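Local coordinates for peptide ABC transporter, peptide-binding protein (Thermus thermophilus, PDB 2D5W) that binds oligopeptides, here a pentapeptide, and probably hands them to an ABC transporter for uptake across the membrane, at residues A[222-228]-A[245-251]; A[197-203]-A[215-220]; A[17-21]-A[37-41]; A[31-35]-A[270-274]; A[232-236]-A[579-583]. All coordinates share one frame; numbering follows the deposited sequence.

Contact 1. Residues A[222-228]-A[245-251]; sequences NSIEMER and QKVVYRF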
# COMPACT_ATOMS: atom_id res chain seq x y z
N ASN A 222 19.46 3.62 -8.30
CA ASN A 222 19.68 2.80 -9.49
C ASN A 222 19.13 1.38 -9.46
O ASN A 222 18.40 0.98 -10.36
CB ASN A 222 21.18 2.77 -9.79
CG ASN A 222 21.52 1.94 -11.02
OD1 ASN A 222 21.47 0.71 -10.99
ND2 ASN A 222 21.85 2.62 -12.11
N SER A 223 19.47 0.61 -8.43
CA SER A 223 19.03 -0.77 -8.40
C SER A 223 19.18 -1.46 -7.05
O SER A 223 19.90 -0.99 -6.18
CB SER A 223 19.85 -1.57 -9.42
OG SER A 223 21.23 -1.48 -9.09
N ILE A 224 18.48 -2.58 -6.92
CA ILE A 224 18.57 -3.43 -5.74
C ILE A 224 18.86 -4.82 -6.31
O ILE A 224 18.08 -5.36 -7.10
CB ILE A 224 17.27 -3.44 -4.91
CG1 ILE A 224 17.18 -2.14 -4.10
CG2 ILE A 224 17.23 -4.65 -3.99
CD1 ILE A 224 15.86 -1.92 -3.40
N GLU A 225 20.01 -5.38 -5.93
CA GLU A 225 20.43 -6.68 -6.43
C GLU A 225 20.33 -7.71 -5.32
O GLU A 225 20.82 -7.50 -4.21
CB GLU A 225 21.87 -6.61 -6.93
CG GLU A 225 22.15 -5.44 -7.86
CD GLU A 225 23.58 -5.41 -8.36
OE1 GLU A 225 23.99 -4.38 -8.94
OE2 GLU A 225 24.30 -6.41 -8.17
N MET A 226 19.71 -8.84 -5.64
CA MET A 226 19.51 -9.93 -4.69
C MET A 226 20.04 -11.23 -5.29
O MET A 226 20.12 -11.38 -6.51
CB MET A 226 18.01 -10.06 -4.38
CG MET A 226 17.38 -8.75 -3.89
SD MET A 226 15.60 -8.80 -3.63
CE MET A 226 15.01 -8.50 -5.29
N GLU A 227 20.41 -12.17 -4.42
CA GLU A 227 20.91 -13.46 -4.87
C GLU A 227 20.18 -14.55 -4.10
O GLU A 227 19.63 -14.31 -3.03
CB GLU A 227 22.42 -13.56 -4.65
CG GLU A 227 22.84 -13.46 -3.20
CD GLU A 227 24.33 -13.69 -3.01
OE1 GLU A 227 24.83 -14.74 -3.47
OE2 GLU A 227 25.00 -12.82 -2.41
N ARG A 228 20.17 -15.76 -4.66
CA ARG A 228 19.48 -16.87 -4.03
C ARG A 228 19.89 -17.10 -2.58
O ARG A 228 21.07 -17.04 -2.24
CB ARG A 228 19.73 -18.16 -4.82
CG ARG A 228 18.70 -19.25 -4.56
CD ARG A 228 17.53 -19.09 -5.51
NE ARG A 228 16.42 -19.99 -5.20
CZ ARG A 228 15.37 -20.16 -5.99
NH1 ARG A 228 14.40 -20.99 -5.63
NH2 ARG A 228 15.29 -19.51 -7.14
N GLN A 245 18.80 -17.34 -10.11
CA GLN A 245 19.75 -17.25 -9.01
C GLN A 245 20.05 -15.82 -8.59
O GLN A 245 20.66 -15.59 -7.54
CB GLN A 245 21.05 -17.96 -9.39
CG GLN A 245 20.87 -19.44 -9.72
CD GLN A 245 20.29 -20.22 -8.56
OE1 GLN A 245 20.81 -20.20 -7.45
NE2 GLN A 245 19.20 -20.94 -8.82
N LYS A 246 19.64 -14.87 -9.42
CA LYS A 246 19.85 -13.46 -9.15
C LYS A 246 18.62 -12.69 -9.61
O LYS A 246 18.06 -13.00 -10.66
CB LYS A 246 21.07 -12.93 -9.90
CG LYS A 246 22.41 -13.46 -9.41
CD LYS A 246 23.56 -12.77 -10.13
CE LYS A 246 24.91 -13.25 -9.61
NZ LYS A 246 26.03 -12.58 -10.32
N VAL A 247 18.21 -11.71 -8.82
CA VAL A 247 17.07 -10.87 -9.14
C VAL A 247 17.53 -9.43 -8.95
O VAL A 247 18.06 -9.08 -7.89
CB VAL A 247 15.86 -11.11 -8.21
CG1 VAL A 247 14.73 -10.14 -8.56
CG2 VAL A 247 15.38 -12.55 -8.33
N VAL A 248 17.36 -8.62 -9.98
CA VAL A 248 17.76 -7.23 -9.91
C VAL A 248 16.61 -6.31 -10.27
O VAL A 248 15.99 -6.45 -11.33
CB VAL A 248 18.92 -6.92 -10.89
CG1 VAL A 248 19.27 -5.43 -10.84
CG2 VAL A 248 20.14 -7.76 -10.53
N TYR A 249 16.29 -5.38 -9.37
CA TYR A 249 15.27 -4.39 -9.62
C TYR A 249 16.00 -3.16 -10.14
O TYR A 249 16.96 -2.70 -9.52
CB TYR A 249 14.53 -4.01 -8.34
CG TYR A 249 13.24 -4.76 -8.12
CD1 TYR A 249 12.01 -4.16 -8.39
CD2 TYR A 249 13.25 -6.07 -7.64
CE1 TYR A 249 10.82 -4.85 -8.18
CE2 TYR A 249 12.06 -6.76 -7.44
CZ TYR A 249 10.85 -6.15 -7.71
OH TYR A 249 9.69 -6.85 -7.49
N ARG A 250 15.58 -2.66 -11.30
CA ARG A 250 16.16 -1.47 -11.90
C ARG A 250 15.12 -0.37 -11.77
O ARG A 250 13.96 -0.55 -12.12
CB ARG A 250 16.48 -1.70 -13.38
CG ARG A 250 17.76 -2.47 -13.62
CD ARG A 250 18.04 -2.59 -15.11
NE ARG A 250 18.08 -1.29 -15.77
CZ ARG A 250 18.10 -1.13 -17.09
NH1 ARG A 250 18.14 0.09 -17.61
NH2 ARG A 250 18.08 -2.18 -17.89
N PHE A 251 15.54 0.78 -11.25
CA PHE A 251 14.65 1.91 -11.03
C PHE A 251 14.84 3.03 -12.03
O PHE A 251 15.93 3.57 -12.19
CB PHE A 251 14.85 2.44 -9.61
CG PHE A 251 14.68 1.40 -8.56
CD1 PHE A 251 13.43 0.83 -8.32
CD2 PHE A 251 15.77 0.93 -7.84
CE1 PHE A 251 13.27 -0.19 -7.40
CE2 PHE A 251 15.62 -0.10 -6.90
CZ PHE A 251 14.37 -0.65 -6.68
O HOH W 1 18.34 2.36 -13.01
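Ser223 to Arg228 and Lys246 to Phe251 run as neighbouring antiparallel strands. Their short axes come within 4.7 Å at 174°. Ile224 pairs with Tyr249 and Met226 with Val247 as hydrogen-bonded pairs. Ser223-Arg250, Glu225-Val248 and Glu227-Lys246 are the non-hydrogen-bonded pairs between and beside them. Met226 N meets Val247 O at 2.8 Å. At one end Phe251 N bonds to Asn222 O. A water bridges Asn222 O and Phe251 O there. At the other end Arg228 N bonds to Gln245 O.

Side chains alternate between the two faces. On the face of Met226, Val247 and Tyr249, the Met226 chain bends at chi3 (-84°). The bend sets Met226 CE 3.7 Å from Val247 CG1. Met226 CE also lies at the edge of the Tyr249 ring, 3.8 Å from Tyr249 CD2. Ile224 CG1 meets the edge of the Phe251 ring in its plane, 3.8 Å from Phe251 CE2. On the other face Glu225 and Val248 lie side by side, with Glu225 CG 4.1 Å from Val248 CG2. The Glu225 carboxylate goes on to a salt bridge with Arg217. Arg228 CB and CG pass Gln245 OE1, CB at 3.5 Å, with the guanidinium and amide planes 14° apart. Arg228 NH2 bonds to Val244 O and NH1 to Trp580 O; Gln245 NE2 bonds to Tyr243 O.

The two strands are inner members of a mixed sheet. Strand 213-219 flanks 223-228, and strand 7-12 flanks 246-251. Helix 31-40 packs on the Met226 and Tyr249 face.

Contact 2. Residues A[197-203]-A[215-220]; sequences ATPQALN and LKRWVP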
# COMPACT_ATOMS: atom_id res chain seq x y z
N ALA A 197 17.88 -0.17 7.98
CA ALA A 197 17.11 -0.03 6.75
C ALA A 197 17.60 0.92 5.68
O ALA A 197 16.91 1.10 4.67
CB ALA A 197 15.66 0.31 7.11
N THR A 198 18.77 1.53 5.87
CA THR A 198 19.30 2.45 4.86
C THR A 198 20.26 1.70 3.95
O THR A 198 20.77 0.64 4.32
CB THR A 198 20.05 3.62 5.50
OG1 THR A 198 21.15 3.11 6.26
CG2 THR A 198 19.13 4.42 6.41
N PRO A 199 20.55 2.25 2.76
CA PRO A 199 21.47 1.58 1.83
C PRO A 199 22.83 1.21 2.40
O PRO A 199 23.27 0.06 2.29
CB PRO A 199 21.58 2.59 0.68
CG PRO A 199 20.23 3.26 0.69
CD PRO A 199 19.99 3.48 2.17
N GLN A 200 23.51 2.17 3.02
CA GLN A 200 24.84 1.89 3.56
C GLN A 200 24.81 0.82 4.66
O GLN A 200 25.67 -0.05 4.70
CB GLN A 200 25.49 3.18 4.07
CG GLN A 200 24.76 3.89 5.21
CD GLN A 200 25.14 3.36 6.58
OE1 GLN A 200 24.54 3.74 7.58
NE2 GLN A 200 26.14 2.49 6.62
N ALA A 201 23.81 0.88 5.53
CA ALA A 201 23.70 -0.10 6.60
C ALA A 201 23.47 -1.49 6.03
O ALA A 201 24.13 -2.46 6.43
CB ALA A 201 22.55 0.28 7.54
N LEU A 202 22.54 -1.60 5.09
CA LEU A 202 22.22 -2.88 4.48
C LEU A 202 23.38 -3.44 3.67
O LEU A 202 23.63 -4.64 3.70
CB LEU A 202 20.97 -2.74 3.60
CG LEU A 202 19.69 -2.47 4.40
CD1 LEU A 202 18.56 -2.10 3.45
CD2 LEU A 202 19.33 -3.70 5.24
N ASN A 203 24.10 -2.57 2.96
CA ASN A 203 25.23 -3.03 2.17
C ASN A 203 26.35 -3.56 3.06
O ASN A 203 27.16 -4.37 2.62
CB ASN A 203 25.75 -1.91 1.26
CG ASN A 203 24.81 -1.63 0.10
OD1 ASN A 203 24.02 -2.49 -0.30
ND2 ASN A 203 24.91 -0.42 -0.45
N LEU A 215 19.75 -10.02 0.16
CA LEU A 215 20.33 -8.85 -0.47
C LEU A 215 21.80 -9.03 -0.82
O LEU A 215 22.56 -9.63 -0.07
CB LEU A 215 20.19 -7.64 0.45
CG LEU A 215 20.71 -6.31 -0.12
CD1 LEU A 215 19.77 -5.82 -1.20
CD2 LEU A 215 20.83 -5.27 1.00
N LYS A 216 22.18 -8.53 -2.00
CA LYS A 216 23.57 -8.54 -2.43
C LYS A 216 24.03 -7.09 -2.24
O LYS A 216 24.95 -6.83 -1.47
CB LYS A 216 23.70 -8.95 -3.90
CG LYS A 216 25.12 -8.89 -4.44
CD LYS A 216 26.05 -9.81 -3.68
CE LYS A 216 27.46 -9.75 -4.25
NZ LYS A 216 27.48 -10.12 -5.69
N ARG A 217 23.36 -6.16 -2.92
CA ARG A 217 23.70 -4.75 -2.77
C ARG A 217 22.57 -3.83 -3.23
O ARG A 217 21.79 -4.17 -4.12
CB ARG A 217 24.97 -4.40 -3.55
CG ARG A 217 24.82 -4.53 -5.06
CD ARG A 217 26.08 -4.05 -5.78
NE ARG A 217 27.23 -4.91 -5.52
CZ ARG A 217 27.37 -6.15 -5.99
NH1 ARG A 217 28.46 -6.85 -5.70
NH2 ARG A 217 26.43 -6.68 -6.76
N TRP A 218 22.50 -2.66 -2.60
CA TRP A 218 21.52 -1.64 -2.97
C TRP A 218 22.33 -0.46 -3.49
O TRP A 218 23.15 0.12 -2.76
CB TRP A 218 20.71 -1.22 -1.74
CG TRP A 218 19.60 -0.21 -2.00
CD1 TRP A 218 19.28 0.39 -3.19
CD2 TRP A 218 18.69 0.30 -1.04
NE1 TRP A 218 18.21 1.24 -3.02
CE2 TRP A 218 17.83 1.21 -1.70
CE3 TRP A 218 18.51 0.09 0.34
CZ2 TRP A 218 16.80 1.89 -1.04
CZ3 TRP A 218 17.49 0.77 1.00
CH2 TRP A 218 16.65 1.66 0.30
N VAL A 219 22.15 -0.14 -4.77
CA VAL A 219 22.82 1.01 -5.39
C VAL A 219 21.68 2.02 -5.39
O VAL A 219 20.87 2.07 -6.33
CB VAL A 219 23.24 0.68 -6.84
CG1 VAL A 219 24.03 1.84 -7.42
CG2 VAL A 219 24.07 -0.61 -6.86
N PRO A 220 21.59 2.85 -4.34
CA PRO A 220 20.50 3.82 -4.28
C PRO A 220 20.34 4.74 -5.46
O PRO A 220 21.30 5.37 -5.91
CB PRO A 220 20.77 4.56 -2.97
CG PRO A 220 22.24 4.55 -2.87
CD PRO A 220 22.63 3.16 -3.34
O HOH W 2 26.83 -5.39 -0.10
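The Trp218 indole takes Pro199 on one face. Pro199 CG stands 3.6 Å from the centroid of the six-membered ring, 10° off its normal, which makes a CH-pi contact. At the indole edge Ala197 O lies in the ring plane, 3.7 Å from Trp218 CZ3. Leu202 CD1 is also at the edge, 3.8 Å from Trp218 CE3. Trp218 CG is anti to its backbone N (chi1 -177°), which carries the indole across to the start of helix 199-203. Its NE1 bonds to Glu15.

The other flat group is the Asn203 amide, which grips the Trp218 backbone with both ends. Trp218 N gives a hydrogen bond to Asn203 OD1 at 2.8 Å, in the carbonyl plane and on a lone pair. Asn203 ND2 returns one to Trp218 O at 3.0 Å, with an N-H...O angle of 175°. The acceptor lies in the amide plane. The two bonds hold the amide edge-on to the strand and fix its rotation.

Apolar contacts fill in around these groups. Leu202 CB meets Leu215 CD2 at 3.6 Å, and Pro220 CB touches Pro199 CG. Water 2 joins Asn203 O to Lys216 O. Helix 199-203, with Thr198 at its N-cap position, thus sits beside strand 213-219, at the edge of its sheet within this chain. Lys216 and Arg217 form a classic beta bulge opposite Glu225.

The side-chain amide acts like a residue of a neighbouring strand, giving one C=O and one N-H: it satisfies both backbone polar groups of Trp218 on this edge, while the proline and indole contribute apolar contact.

Contact 3. Residues A[17-21]-A[37-41]; sequences RVLAG and EQYLF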
# COMPACT_ATOMS: atom_id res chain seq x y z
N ARG A 17 12.25 3.91 -0.09
CA ARG A 17 13.04 4.91 0.62
C ARG A 17 13.95 4.20 1.62
O ARG A 17 15.09 4.62 1.85
CB ARG A 17 12.12 5.90 1.33
CG ARG A 17 12.85 6.98 2.14
CD ARG A 17 13.92 7.70 1.32
NE ARG A 17 14.57 8.77 2.08
CZ ARG A 17 14.06 9.99 2.26
NH1 ARG A 17 14.73 10.89 2.96
NH2 ARG A 17 12.89 10.31 1.72
N VAL A 18 13.43 3.14 2.23
CA VAL A 18 14.17 2.30 3.18
C VAL A 18 13.78 0.86 2.86
O VAL A 18 12.80 0.63 2.14
CB VAL A 18 13.81 2.62 4.66
CG1 VAL A 18 14.30 4.01 5.02
CG2 VAL A 18 12.32 2.50 4.89
N LEU A 19 14.52 -0.10 3.40
CA LEU A 19 14.25 -1.50 3.09
C LEU A 19 14.64 -2.46 4.20
O LEU A 19 15.57 -2.19 4.97
CB LEU A 19 15.03 -1.88 1.83
CG LEU A 19 14.82 -3.24 1.17
CD1 LEU A 19 13.49 -3.24 0.43
CD2 LEU A 19 15.96 -3.53 0.20
N ALA A 20 13.91 -3.57 4.28
CA ALA A 20 14.18 -4.66 5.22
C ALA A 20 13.98 -4.45 6.72
O ALA A 20 13.22 -5.18 7.35
CB ALA A 20 15.58 -5.20 4.96
N GLY A 21 14.69 -3.48 7.30
CA GLY A 21 14.59 -3.24 8.73
C GLY A 21 13.33 -2.53 9.22
O GLY A 21 13.00 -2.61 10.40
N GLU A 37 10.20 -6.80 -1.01
CA GLU A 37 10.43 -7.58 0.20
C GLU A 37 9.88 -8.99 0.16
O GLU A 37 10.28 -9.82 0.98
CB GLU A 37 9.94 -6.80 1.42
CG GLU A 37 10.88 -5.64 1.73
CD GLU A 37 10.51 -4.87 2.97
OE1 GLU A 37 11.27 -3.96 3.34
OE2 GLU A 37 9.46 -5.18 3.57
N GLN A 38 8.98 -9.30 -0.77
CA GLN A 38 8.49 -10.67 -0.86
C GLN A 38 9.66 -11.58 -1.23
O GLN A 38 9.72 -12.73 -0.80
CB GLN A 38 7.43 -10.81 -1.95
CG GLN A 38 6.15 -10.07 -1.71
CD GLN A 38 5.24 -10.24 -2.90
OE1 GLN A 38 4.23 -10.94 -2.84
NE2 GLN A 38 5.62 -9.63 -4.02
N TYR A 39 10.58 -11.06 -2.04
CA TYR A 39 11.74 -11.83 -2.46
C TYR A 39 12.70 -12.06 -1.30
O TYR A 39 13.38 -13.09 -1.24
CB TYR A 39 12.49 -11.11 -3.59
CG TYR A 39 11.73 -11.06 -4.90
CD1 TYR A 39 10.71 -10.13 -5.11
CD2 TYR A 39 12.01 -11.97 -5.91
CE1 TYR A 39 9.97 -10.13 -6.30
CE2 TYR A 39 11.29 -11.97 -7.10
CZ TYR A 39 10.27 -11.05 -7.29
OH TYR A 39 9.55 -11.08 -8.46
N LEU A 40 12.74 -11.10 -0.38
CA LEU A 40 13.66 -11.12 0.76
C LEU A 40 13.13 -11.69 2.07
O LEU A 40 13.92 -12.13 2.91
CB LEU A 40 14.15 -9.69 1.01
CG LEU A 40 14.89 -8.99 -0.13
CD1 LEU A 40 15.05 -7.52 0.19
CD2 LEU A 40 16.24 -9.66 -0.34
N PHE A 41 11.82 -11.65 2.25
CA PHE A 41 11.19 -12.12 3.48
C PHE A 41 9.95 -12.93 3.15
O PHE A 41 9.05 -12.44 2.47
CB PHE A 41 10.83 -10.93 4.36
CG PHE A 41 12.02 -10.15 4.85
CD1 PHE A 41 12.74 -10.58 5.95
CD2 PHE A 41 12.45 -9.02 4.16
CE1 PHE A 41 13.89 -9.91 6.37
CE2 PHE A 41 13.60 -8.34 4.57
CZ PHE A 41 14.32 -8.78 5.68
O HOH W 3 10.71 -6.09 6.57
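Ala20 N donates to Glu37 OE1 at 2.8 Å, the one direct hydrogen bond between the 17-21 loop and residues 37-41. The amide meets the oxygen on its anti side, 35° out of the carboxylate plane. Alongside, Leu19 CD1 slides past the glutamate chain, 3.8 Å from Glu37 CG. Leu19 CD2 meets Leu40 CD1 at 4.1 Å, the two side chains crossing at about a right angle. Ala20 CB sits at the edge of the Phe41 ring, 3.7 Å from Phe41 CE2.

Next comes water 3. It donates to Ala20 O at 2.8 Å and weakly to Glu37 OE2, and lies over one face of the Phe41 ring. The Glu37 chain runs straight beyond CG (chi2 -177°), which takes the carboxylate out from the helix to the loop. An alanine in place of Glu37 is likely to leave Ala20 N without its acceptor and the loop without this tie to the helix.

Farther out, Leu19 shares a backbone bond with Ala197 and packs on Ile224, Trp218 and Leu202. Phe41 meets the ring of Tyr209. Lys33 makes a long, weak ion pair with Glu37 OE1.

The carboxylate thus has a backbone N-H, a water and a distant lysine around it. That setting would probably favour its charged form, while leucine, alanine and phenylalanine side chains make the apolar part of the contact.

Contact 4. Residues A[31-35]-A[270-274]; sequences AIKSE and TSSVS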
# COMPACT_ATOMS: atom_id res chain seq x y z
N ALA A 31 4.20 0.55 -1.96
CA ALA A 31 3.87 -0.72 -2.60
C ALA A 31 5.14 -1.36 -3.18
O ALA A 31 5.32 -2.57 -3.09
CB ALA A 31 2.85 -0.50 -3.71
N ILE A 32 6.03 -0.55 -3.75
CA ILE A 32 7.24 -1.12 -4.34
C ILE A 32 8.11 -1.78 -3.28
O ILE A 32 8.73 -2.82 -3.52
CB ILE A 32 8.06 -0.06 -5.16
CG1 ILE A 32 9.28 -0.72 -5.81
CG2 ILE A 32 8.50 1.09 -4.26
CD1 ILE A 32 8.94 -1.85 -6.77
N LYS A 33 8.16 -1.19 -2.09
CA LYS A 33 8.94 -1.75 -0.99
C LYS A 33 8.38 -3.12 -0.59
O LYS A 33 9.12 -4.08 -0.42
CB LYS A 33 8.90 -0.78 0.20
CG LYS A 33 9.60 -1.25 1.47
CD LYS A 33 9.62 -0.11 2.48
CE LYS A 33 10.12 -0.53 3.85
NZ LYS A 33 9.03 -1.07 4.70
N SER A 34 7.06 -3.22 -0.45
CA SER A 34 6.44 -4.48 -0.09
C SER A 34 6.64 -5.55 -1.16
O SER A 34 6.87 -6.72 -0.84
CB SER A 34 4.95 -4.28 0.17
OG SER A 34 4.75 -3.70 1.45
N GLU A 35 6.55 -5.17 -2.42
CA GLU A 35 6.72 -6.14 -3.50
C GLU A 35 8.13 -6.72 -3.47
O GLU A 35 8.31 -7.94 -3.52
CB GLU A 35 6.47 -5.48 -4.85
CG GLU A 35 6.51 -6.45 -6.01
CD GLU A 35 6.46 -5.75 -7.34
OE1 GLU A 35 7.53 -5.38 -7.87
OE2 GLU A 35 5.34 -5.56 -7.86
N THR A 270 8.15 -6.54 -15.62
CA THR A 270 7.88 -5.28 -14.94
C THR A 270 7.20 -5.51 -13.60
O THR A 270 6.51 -6.50 -13.37
CB THR A 270 7.03 -4.34 -15.81
OG1 THR A 270 5.84 -5.02 -16.23
CG2 THR A 270 7.82 -3.87 -17.03
N SER A 271 7.44 -4.56 -12.71
CA SER A 271 6.90 -4.54 -11.36
C SER A 271 5.45 -4.09 -11.38
O SER A 271 4.95 -3.61 -12.40
CB SER A 271 7.74 -3.55 -10.53
OG SER A 271 7.14 -3.21 -9.29
N SER A 272 4.76 -4.25 -10.25
CA SER A 272 3.39 -3.77 -10.14
C SER A 272 3.46 -2.24 -10.08
O SER A 272 2.45 -1.55 -10.23
CB SER A 272 2.72 -4.31 -8.88
OG SER A 272 3.32 -3.80 -7.70
N VAL A 273 4.66 -1.71 -9.83
CA VAL A 273 4.88 -0.26 -9.78
C VAL A 273 5.86 0.07 -10.90
O VAL A 273 7.07 0.21 -10.68
CB VAL A 273 5.45 0.19 -8.42
CG1 VAL A 273 5.53 1.71 -8.37
CG2 VAL A 273 4.58 -0.33 -7.29
N SER A 274 5.33 0.19 -12.11
CA SER A 274 6.16 0.45 -13.27
C SER A 274 5.47 1.35 -14.29
O SER A 274 5.44 2.56 -14.13
CB SER A 274 6.58 -0.88 -13.91
OG SER A 274 5.46 -1.70 -14.21
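Glu35 extends toward the serines of the 270-274 loop, its CG anti to the backbone N (chi1 -175°) and the chain straight as far as CD. Ser271 OG is likewise anti to its own N (chi1 166°), and this turns the hydroxyl to the carboxylate. Ser271 OG donates to Glu35 OE1 at 2.6 Å, on the syn side but 29° out of the carboxylate plane. Glu35 OE2 accepts two bonds. Ser272 N meets Glu35 OE2 at 2.8 Å on its syn lone pair, and Ser272 OG meets Glu35 OE2 at 2.7 Å from above the carboxylate plane.

Ser271 OG also accepts from Val273 N at 2.9 Å, forming an ST turn. One hydroxyl therefore closes the ST turn and also holds the glutamate. Tyr249 OH adds a further bond to Glu35 OE1, so both oxygens of this buried carboxylate have two partners.

Beside the polar group, Val273 CG2 lies 4.0 Å from Ala31 CB and also touches Ile32. Ile32 CD1 comes 3.4 Å from Ser271 OG. The contact borders the bound peptide: Ser272 O accepts a hydrogen bond from a basic side chain of the peptide, and Ala31, Ser34 and Val273 pack on it.

Contact 5. Residues A[232-236]-A[579-583]; sequences FPIKP and AWEIG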
# COMPACT_ATOMS: atom_id res chain seq x y z
N PHE A 232 16.51 -20.88 2.41
CA PHE A 232 15.06 -20.89 2.24
C PHE A 232 14.69 -22.36 1.98
O PHE A 232 15.21 -22.98 1.06
CB PHE A 232 14.66 -20.01 1.05
CG PHE A 232 13.18 -19.90 0.84
CD1 PHE A 232 12.38 -19.22 1.75
CD2 PHE A 232 12.59 -20.50 -0.26
CE1 PHE A 232 11.01 -19.15 1.57
CE2 PHE A 232 11.22 -20.42 -0.45
CZ PHE A 232 10.42 -19.75 0.46
N PRO A 233 13.78 -22.92 2.79
CA PRO A 233 13.36 -24.33 2.67
C PRO A 233 12.44 -24.81 1.56
O PRO A 233 12.42 -26.01 1.27
CB PRO A 233 12.76 -24.60 4.04
CG PRO A 233 12.05 -23.33 4.32
CD PRO A 233 13.08 -22.27 3.91
N ILE A 234 11.66 -23.92 0.95
CA ILE A 234 10.76 -24.37 -0.10
C ILE A 234 11.51 -24.48 -1.42
O ILE A 234 11.95 -23.48 -1.99
CB ILE A 234 9.57 -23.40 -0.28
CG1 ILE A 234 8.94 -23.09 1.09
CG2 ILE A 234 8.53 -24.01 -1.22
CD1 ILE A 234 8.49 -24.32 1.86
N LYS A 235 11.66 -25.71 -1.89
CA LYS A 235 12.37 -25.96 -3.14
C LYS A 235 11.37 -26.16 -4.27
O LYS A 235 10.41 -26.93 -4.15
CB LYS A 235 13.25 -27.20 -3.01
CG LYS A 235 14.14 -27.21 -1.77
CD LYS A 235 15.08 -26.01 -1.72
CE LYS A 235 15.95 -26.05 -0.46
NZ LYS A 235 16.89 -24.90 -0.38
N PRO A 236 11.56 -25.44 -5.39
CA PRO A 236 10.67 -25.55 -6.55
C PRO A 236 10.84 -26.90 -7.24
O PRO A 236 11.87 -27.55 -7.09
CB PRO A 236 11.11 -24.38 -7.42
CG PRO A 236 12.57 -24.32 -7.16
CD PRO A 236 12.66 -24.50 -5.66
N ALA A 579 8.15 -16.28 -5.35
CA ALA A 579 9.46 -16.00 -5.91
C ALA A 579 10.43 -17.16 -6.07
O ALA A 579 11.31 -17.10 -6.93
CB ALA A 579 10.13 -14.87 -5.12
N TRP A 580 10.28 -18.20 -5.27
CA TRP A 580 11.17 -19.36 -5.35
C TRP A 580 10.95 -20.25 -6.57
O TRP A 580 11.78 -21.11 -6.85
CB TRP A 580 11.04 -20.20 -4.07
CG TRP A 580 9.65 -20.69 -3.83
CD1 TRP A 580 9.08 -21.84 -4.30
CD2 TRP A 580 8.62 -20.00 -3.11
NE1 TRP A 580 7.76 -21.90 -3.91
CE2 TRP A 580 7.45 -20.79 -3.18
CE3 TRP A 580 8.58 -18.78 -2.41
CZ2 TRP A 580 6.25 -20.40 -2.58
CZ3 TRP A 580 7.38 -18.40 -1.81
CH2 TRP A 580 6.23 -19.21 -1.90
N GLU A 581 9.85 -20.06 -7.28
CA GLU A 581 9.58 -20.89 -8.46
C GLU A 581 9.55 -20.12 -9.77
O GLU A 581 9.10 -20.64 -10.79
CB GLU A 581 8.28 -21.69 -8.27
CG GLU A 581 7.10 -20.87 -7.81
CD GLU A 581 5.83 -21.69 -7.65
OE1 GLU A 581 5.92 -22.87 -7.26
OE2 GLU A 581 4.74 -21.15 -7.91
N ILE A 582 10.05 -18.89 -9.75
CA ILE A 582 10.10 -18.09 -10.97
C ILE A 582 11.38 -18.47 -11.70
O ILE A 582 12.47 -18.48 -11.11
CB ILE A 582 10.08 -16.58 -10.64
CG1 ILE A 582 8.74 -16.22 -9.99
CG2 ILE A 582 10.30 -15.77 -11.91
CD1 ILE A 582 8.65 -14.80 -9.47
N GLY A 583 11.26 -18.79 -12.98
CA GLY A 583 12.44 -19.18 -13.73
C GLY A 583 12.23 -19.29 -15.22
O GLY A 583 11.12 -19.08 -15.73
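Phe232 and Ile234 both lie on one side of the Trp580 indole, joining two loops of the solute-binding protein fold. One is the connection between strands 223-228 and 246-251; the other leads into strand 583-584. Trp580 CB starts 3.6 Å from Phe232 CE2. Trp580 CG and CD2 lie next to the same ring atom. On the six-membered side, Trp580 CE3 meets Phe232 CZ at 3.5 Å, and Trp580 CZ3 follows at 4.0 Å from Phe232 CZ. The two rings are oblique, with planes at 36° and centroids 5.4 Å apart. On the five-membered side, CD1, NE1 and CE2 run under the Ile234 methyl. Ile234 CG2 is 3.5 Å from Trp580 NE1 and sits over one ring face, in a CH-pi contact 26° off the ring normal. Ile234 CG2 is anti to its backbone N, which sets this methyl over the indole.

No hydrogen bond crosses between residues 232-236 and 579-583. With an alanine at Trp580, a gap would probably open beneath Phe232 and Ile234, leaving both side chains without the surface they rest on.

The backbone takes part too. On the following residue, Glu581 CB lies 4.0 Å from Pro236 CB; the Glu581 carboxylate bonds to Trp593. Pro236 CG touches Trp580 O at 3.3 Å.

From the N terminus, strand 7-12 leads into the loop 17-21. Contact 3 closes first, bringing that loop back to residues 37-41. Contact 4 starts on helix 31-40 and closes a far longer loop at 270-274. Its segments alternate with those of contact 3, so the two cross. Contacts 2 and then 1 close in series, both nested inside contact 4. They meet in one sheet, where strands 213-219 and 223-228 are neighbours. Contact 5 opens in the loop between the strands of contact 1 and ends near the C terminus. It therefore crosses contacts 1 and 4. Together they tie this sheet to helices 31-40 and 199-203 and to the C-terminal loops.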